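PDB 3O1I: periplasmic protein TorT from Vibrio parahaemolyticus, which probably binds trimethylamine N-oxide in the periplasm and works with the sensor kinase TorS to signal its presence. Local coordinates for residues I195-I209 and D220-V232. Residues are numbered along the deposited sequence; the frame is centred on the assembly and turned at random.
Sequences IDYIVGSAVAIEAAI and DIGLVSVYLSHGV
Ala202 lies with its CA over one face of the Tyr227 ring, its backbone N and methyl also touching the ring, while Ser201 approaches the same ring obliquely; a small methyl suits this spot, where a ring, Ser229 and Val232 converge. Tyr227 has CG between its backbone N and carbonyl carbon (chi1 68°), which turns the ring toward the start of helix 202-214. At the other end, Gly222 brings its carbonyl to the edge of the Tyr197 ring; as Gly222 lacks a side chain, the ring lies close, Tyr197 CD2 being 3.5 Å from Gly222 CA. Between the rings the strands pair in parallel: Ile198 N donates to Gly222 O (2.8 Å) and Ile198 O accepts from Val224 N (2.9 Å, N-H...O 170°). Val199 and Val224 stand side by side on one face. On the other, Leu223 packs the helix on the sheet, CD1 to Ile209 CG1 and CD2 to the small Ala208 CB (both 3.7 Å). Ser201 is the N-cap of that helix, its OG accepting from Ala204 N. The contact closes a beta-alpha-beta crossover of a periplasmic-binding-protein domain: strand 197-200 lies between 137-142 and 222-225, with Leu126 of helix 116-127 touching Val199 and Val224, and helix 179-192 meeting Ile198.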
loop_
_atom_site.group_PDB
_atom_site.type_symbol
_atom_site.label_atom_id
_atom_site.label_comp_id
_atom_site.label_asym_id
_atom_site.label_seq_id
_atom_site.Cartn_x
_atom_site.Cartn_y
_atom_site.Cartn_z
ATOM N N ILE D 195 33.358 -18.826 4.207
ATOM C CA ILE D 195 32.327 -19.759 3.793
ATOM C C ILE D 195 32.558 -20.533 2.512
ATOM O O ILE D 195 32.703 -19.958 1.433
ATOM C CB ILE D 195 30.966 -19.060 3.697
ATOM C CG1 ILE D 195 30.711 -18.269 4.983
ATOM C CG2 ILE D 195 29.866 -20.090 3.474
ATOM C CD1 ILE D 195 30.908 -19.079 6.257
ATOM N N ASP D 196 32.569 -21.855 2.660
ATOM C CA ASP D 196 32.741 -22.786 1.552
ATOM C C ASP D 196 31.358 -23.155 1.020
ATOM O O ASP D 196 31.082 -23.007 -0.176
ATOM C CB ASP D 196 33.461 -24.045 2.031
ATOM C CG ASP D 196 34.902 -23.779 2.416
ATOM O OD1 ASP D 196 35.693 -23.429 1.517
ATOM O OD2 ASP D 196 35.243 -23.915 3.612
ATOM N N TYR D 197 30.493 -23.627 1.922
ATOM C CA TYR D 197 29.124 -24.017 1.575
ATOM C C TYR D 197 28.077 -23.285 2.407
ATOM O O TYR D 197 28.359 -22.785 3.501
ATOM C CB TYR D 197 28.893 -25.515 1.809
ATOM C CG TYR D 197 29.814 -26.444 1.072
ATOM C CD1 TYR D 197 30.788 -27.170 1.756
ATOM C CD2 TYR D 197 29.694 -26.626 -0.301
ATOM C CE1 TYR D 197 31.618 -28.061 1.089
ATOM C CE2 TYR D 197 30.520 -27.512 -0.983
ATOM C CZ TYR D 197 31.479 -28.230 -0.285
ATOM O OH TYR D 197 32.276 -29.127 -0.961
ATOM N N ILE D 198 26.863 -23.249 1.869
ATOM C CA ILE D 198 25.716 -22.660 2.543
ATOM C C ILE D 198 24.623 -23.727 2.487
ATOM O O ILE D 198 24.213 -24.162 1.406
ATOM C CB ILE D 198 25.144 -21.407 1.829
ATOM C CG1 ILE D 198 26.171 -20.285 1.757
ATOM C CG2 ILE D 198 23.937 -20.893 2.596
ATOM C CD1 ILE D 198 25.666 -19.096 0.940
ATOM N N VAL D 199 24.173 -24.169 3.653
ATOM C CA VAL D 199 23.093 -25.140 3.716
ATOM C C VAL D 199 21.913 -24.455 4.379
ATOM O O VAL D 199 21.988 -24.057 5.543
ATOM C CB VAL D 199 23.482 -26.401 4.520
ATOM C CG1 VAL D 199 24.485 -27.199 3.739
ATOM C CG2 VAL D 199 24.065 -26.027 5.865
ATOM N N GLY D 200 20.832 -24.288 3.626
ATOM C CA GLY D 200 19.666 -23.640 4.188
ATOM C C GLY D 200 18.356 -24.018 3.531
ATOM O O GLY D 200 18.289 -24.983 2.769
ATOM N N SER D 201 17.313 -23.248 3.825
ATOM C CA SER D 201 15.987 -23.495 3.276
ATOM C C SER D 201 15.958 -23.327 1.775
ATOM O O SER D 201 16.865 -22.750 1.182
ATOM C CB SER D 201 14.993 -22.527 3.883
ATOM O OG SER D 201 15.426 -21.193 3.669
ATOM N N ALA D 202 14.908 -23.819 1.145
ATOM C CA ALA D 202 14.838 -23.668 -0.290
ATOM C C ALA D 202 14.801 -22.177 -0.560
ATOM O O ALA D 202 15.254 -21.716 -1.606
ATOM C CB ALA D 202 13.595 -24.341 -0.844
ATOM N N VAL D 203 14.255 -21.433 0.398
ATOM C CA VAL D 203 14.148 -19.983 0.292
ATOM C C VAL D 203 15.568 -19.421 0.294
ATOM O O VAL D 203 15.989 -18.761 -0.657
ATOM C CB VAL D 203 13.314 -19.398 1.492
ATOM C CG1 VAL D 203 13.369 -17.867 1.516
ATOM C CG2 VAL D 203 11.871 -19.860 1.374
ATOM N N ALA D 204 16.312 -19.705 1.353
ATOM C CA ALA D 204 17.676 -19.222 1.438
ATOM C C ALA D 204 18.438 -19.546 0.146
ATOM O O ALA D 204 18.875 -18.637 -0.571
ATOM C CB ALA D 204 18.373 -19.842 2.634
ATOM N N ILE D 205 18.579 -20.839 -0.154
ATOM C CA ILE D 205 19.296 -21.270 -1.345
ATOM C C ILE D 205 18.832 -20.543 -2.600
ATOM O O ILE D 205 19.666 -20.049 -3.349
ATOM C CB ILE D 205 19.219 -22.830 -1.548
ATOM C CG1 ILE D 205 20.400 -23.505 -0.841
ATOM C CG2 ILE D 205 19.246 -23.202 -3.045
ATOM C CD1 ILE D 205 20.368 -23.428 0.672
ATOM N N GLU D 206 17.531 -20.445 -2.845
ATOM C CA GLU D 206 17.092 -19.735 -4.051
ATOM C C GLU D 206 17.728 -18.334 -4.152
ATOM O O GLU D 206 18.204 -17.926 -5.221
ATOM C CB GLU D 206 15.575 -19.601 -4.074
ATOM C CG GLU D 206 14.841 -20.875 -4.394
ATOM C CD GLU D 206 13.346 -20.716 -4.237
ATOM O OE1 GLU D 206 12.917 -20.270 -3.152
ATOM O OE2 GLU D 206 12.598 -21.033 -5.184
ATOM N N ALA D 207 17.722 -17.615 -3.026
ATOM C CA ALA D 207 18.293 -16.272 -2.918
ATOM C C ALA D 207 19.798 -16.352 -3.158
ATOM O O ALA D 207 20.355 -15.536 -3.900
ATOM C CB ALA D 207 18.014 -15.683 -1.522
ATOM N N ALA D 208 20.456 -17.327 -2.526
ATOM C CA ALA D 208 21.893 -17.505 -2.696
ATOM C C ALA D 208 22.248 -17.666 -4.180
ATOM O O ALA D 208 23.271 -17.157 -4.641
ATOM C CB ALA D 208 22.369 -18.707 -1.903
ATOM N N ILE D 209 21.401 -18.363 -4.930
ATOM C CA ILE D 209 21.662 -18.545 -6.348
ATOM C C ILE D 209 21.800 -17.198 -7.045
ATOM O O ILE D 209 22.724 -16.996 -7.825
ATOM C CB ILE D 209 20.548 -19.349 -7.041
ATOM C CG1 ILE D 209 20.476 -20.751 -6.428
ATOM C CG2 ILE D 209 20.811 -19.421 -8.551
ATOM C CD1 ILE D 209 19.286 -21.551 -6.883
ATOM N N ASP D 220 32.325 -20.257 -5.959
ATOM C CA ASP D 220 33.159 -20.133 -4.765
ATOM C C ASP D 220 32.451 -20.622 -3.502
ATOM O O ASP D 220 33.096 -20.947 -2.502
ATOM C CB ASP D 220 33.605 -18.678 -4.581
ATOM C CG ASP D 220 34.641 -18.246 -5.610
ATOM O OD1 ASP D 220 34.356 -18.280 -6.831
ATOM O OD2 ASP D 220 35.753 -17.866 -5.189
ATOM N N ILE D 221 31.124 -20.667 -3.551
ATOM C CA ILE D 221 30.324 -21.137 -2.426
ATOM C C ILE D 221 29.335 -22.183 -2.939
ATOM O O ILE D 221 28.591 -21.932 -3.885
ATOM C CB ILE D 221 29.561 -19.972 -1.763
ATOM C CG1 ILE D 221 30.558 -19.015 -1.114
ATOM C CG2 ILE D 221 28.598 -20.494 -0.715
ATOM C CD1 ILE D 221 29.920 -17.817 -0.483
ATOM N N GLY D 222 29.348 -23.365 -2.326
ATOM C CA GLY D 222 28.451 -24.431 -2.741
ATOM C C GLY D 222 27.132 -24.402 -1.995
ATOM O O GLY D 222 27.119 -24.306 -0.765
ATOM N N LEU D 223 26.027 -24.500 -2.739
ATOM C CA LEU D 223 24.679 -24.463 -2.166
ATOM C C LEU D 223 24.045 -25.838 -1.921
ATOM O O LEU D 223 23.934 -26.663 -2.830
ATOM C CB LEU D 223 23.769 -23.630 -3.067
ATOM C CG LEU D 223 24.374 -22.279 -3.460
ATOM C CD1 LEU D 223 23.377 -21.493 -4.303
ATOM C CD2 LEU D 223 24.779 -21.511 -2.199
ATOM N N VAL D 224 23.621 -26.062 -0.681
ATOM C CA VAL D 224 22.995 -27.310 -0.270
ATOM C C VAL D 224 21.661 -27.010 0.412
ATOM O O VAL D 224 21.634 -26.408 1.489
ATOM C CB VAL D 224 23.919 -28.075 0.709
ATOM C CG1 VAL D 224 23.195 -29.265 1.317
ATOM C CG2 VAL D 224 25.163 -28.539 -0.021
ATOM N N SER D 225 20.569 -27.437 -0.224
ATOM C CA SER D 225 19.203 -27.241 0.276
ATOM C C SER D 225 18.831 -28.247 1.367
ATOM O O SER D 225 19.413 -29.327 1.434
ATOM C CB SER D 225 18.219 -27.397 -0.886
ATOM O OG SER D 225 17.302 -26.319 -0.955
ATOM N N VAL D 226 17.860 -27.905 2.211
ATOM C CA VAL D 226 17.421 -28.825 3.257
ATOM C C VAL D 226 16.093 -29.455 2.827
ATOM O O VAL D 226 15.527 -30.295 3.536
ATOM C CB VAL D 226 17.264 -28.115 4.603
ATOM C CG1 VAL D 226 16.935 -29.115 5.703
ATOM C CG2 VAL D 226 18.552 -27.406 4.948
ATOM N N TYR D 227 15.608 -29.038 1.655
ATOM C CA TYR D 227 14.381 -29.574 1.049
ATOM C C TYR D 227 14.293 -29.067 -0.385
ATOM O O TYR D 227 15.120 -28.260 -0.797
ATOM C CB TYR D 227 13.119 -29.218 1.869
ATOM C CG TYR D 227 12.702 -27.759 1.909
ATOM C CD1 TYR D 227 11.842 -27.235 0.939
ATOM C CD2 TYR D 227 13.145 -26.908 2.932
ATOM C CE1 TYR D 227 11.431 -25.903 0.985
ATOM C CE2 TYR D 227 12.742 -25.573 2.987
ATOM C CZ TYR D 227 11.889 -25.073 2.006
ATOM O OH TYR D 227 11.541 -23.732 1.986
ATOM N N LEU D 228 13.314 -29.531 -1.152
ATOM C CA LEU D 228 13.221 -29.125 -2.551
ATOM C C LEU D 228 12.085 -28.180 -2.885
ATOM O O LEU D 228 11.074 -28.134 -2.186
ATOM C CB LEU D 228 13.097 -30.367 -3.446
ATOM C CG LEU D 228 12.994 -30.073 -4.947
ATOM C CD1 LEU D 228 14.368 -29.738 -5.499
ATOM C CD2 LEU D 228 12.420 -31.255 -5.665
ATOM N N SER D 229 12.261 -27.441 -3.976
ATOM C CA SER D 229 11.270 -26.487 -4.462
ATOM C C SER D 229 11.536 -26.267 -5.941
ATOM O O SER D 229 12.619 -26.556 -6.420
ATOM C CB SER D 229 11.382 -25.159 -3.700
ATOM O OG SER D 229 12.637 -24.523 -3.886
ATOM N N HIS D 230 10.557 -25.762 -6.673
ATOM C CA HIS D 230 10.748 -25.548 -8.101
ATOM C C HIS D 230 11.965 -24.693 -8.411
ATOM O O HIS D 230 12.472 -24.703 -9.531
ATOM C CB HIS D 230 9.513 -24.893 -8.720
ATOM C CG HIS D 230 8.263 -25.705 -8.587
ATOM N ND1 HIS D 230 7.477 -26.044 -9.670
ATOM C CD2 HIS D 230 7.650 -26.229 -7.499
ATOM C CE1 HIS D 230 6.434 -26.741 -9.253
ATOM N NE2 HIS D 230 6.514 -26.867 -7.941
ATOM N N GLY D 231 12.436 -23.946 -7.422
ATOM C CA GLY D 231 13.587 -23.094 -7.653
ATOM C C GLY D 231 14.865 -23.846 -7.397
ATOM O O GLY D 231 15.797 -23.794 -8.202
ATOM N N VAL D 232 14.906 -24.541 -6.263
ATOM C CA VAL D 232 16.072 -25.342 -5.893
ATOM C C VAL D 232 16.270 -26.453 -6.929
ATOM O O VAL D 232 17.388 -26.899 -7.159
ATOM C CB VAL D 232 15.912 -25.950 -4.483
ATOM C CG1 VAL D 232 17.058 -26.900 -4.180
ATOM C CG2 VAL D 232 15.882 -24.829 -3.452
#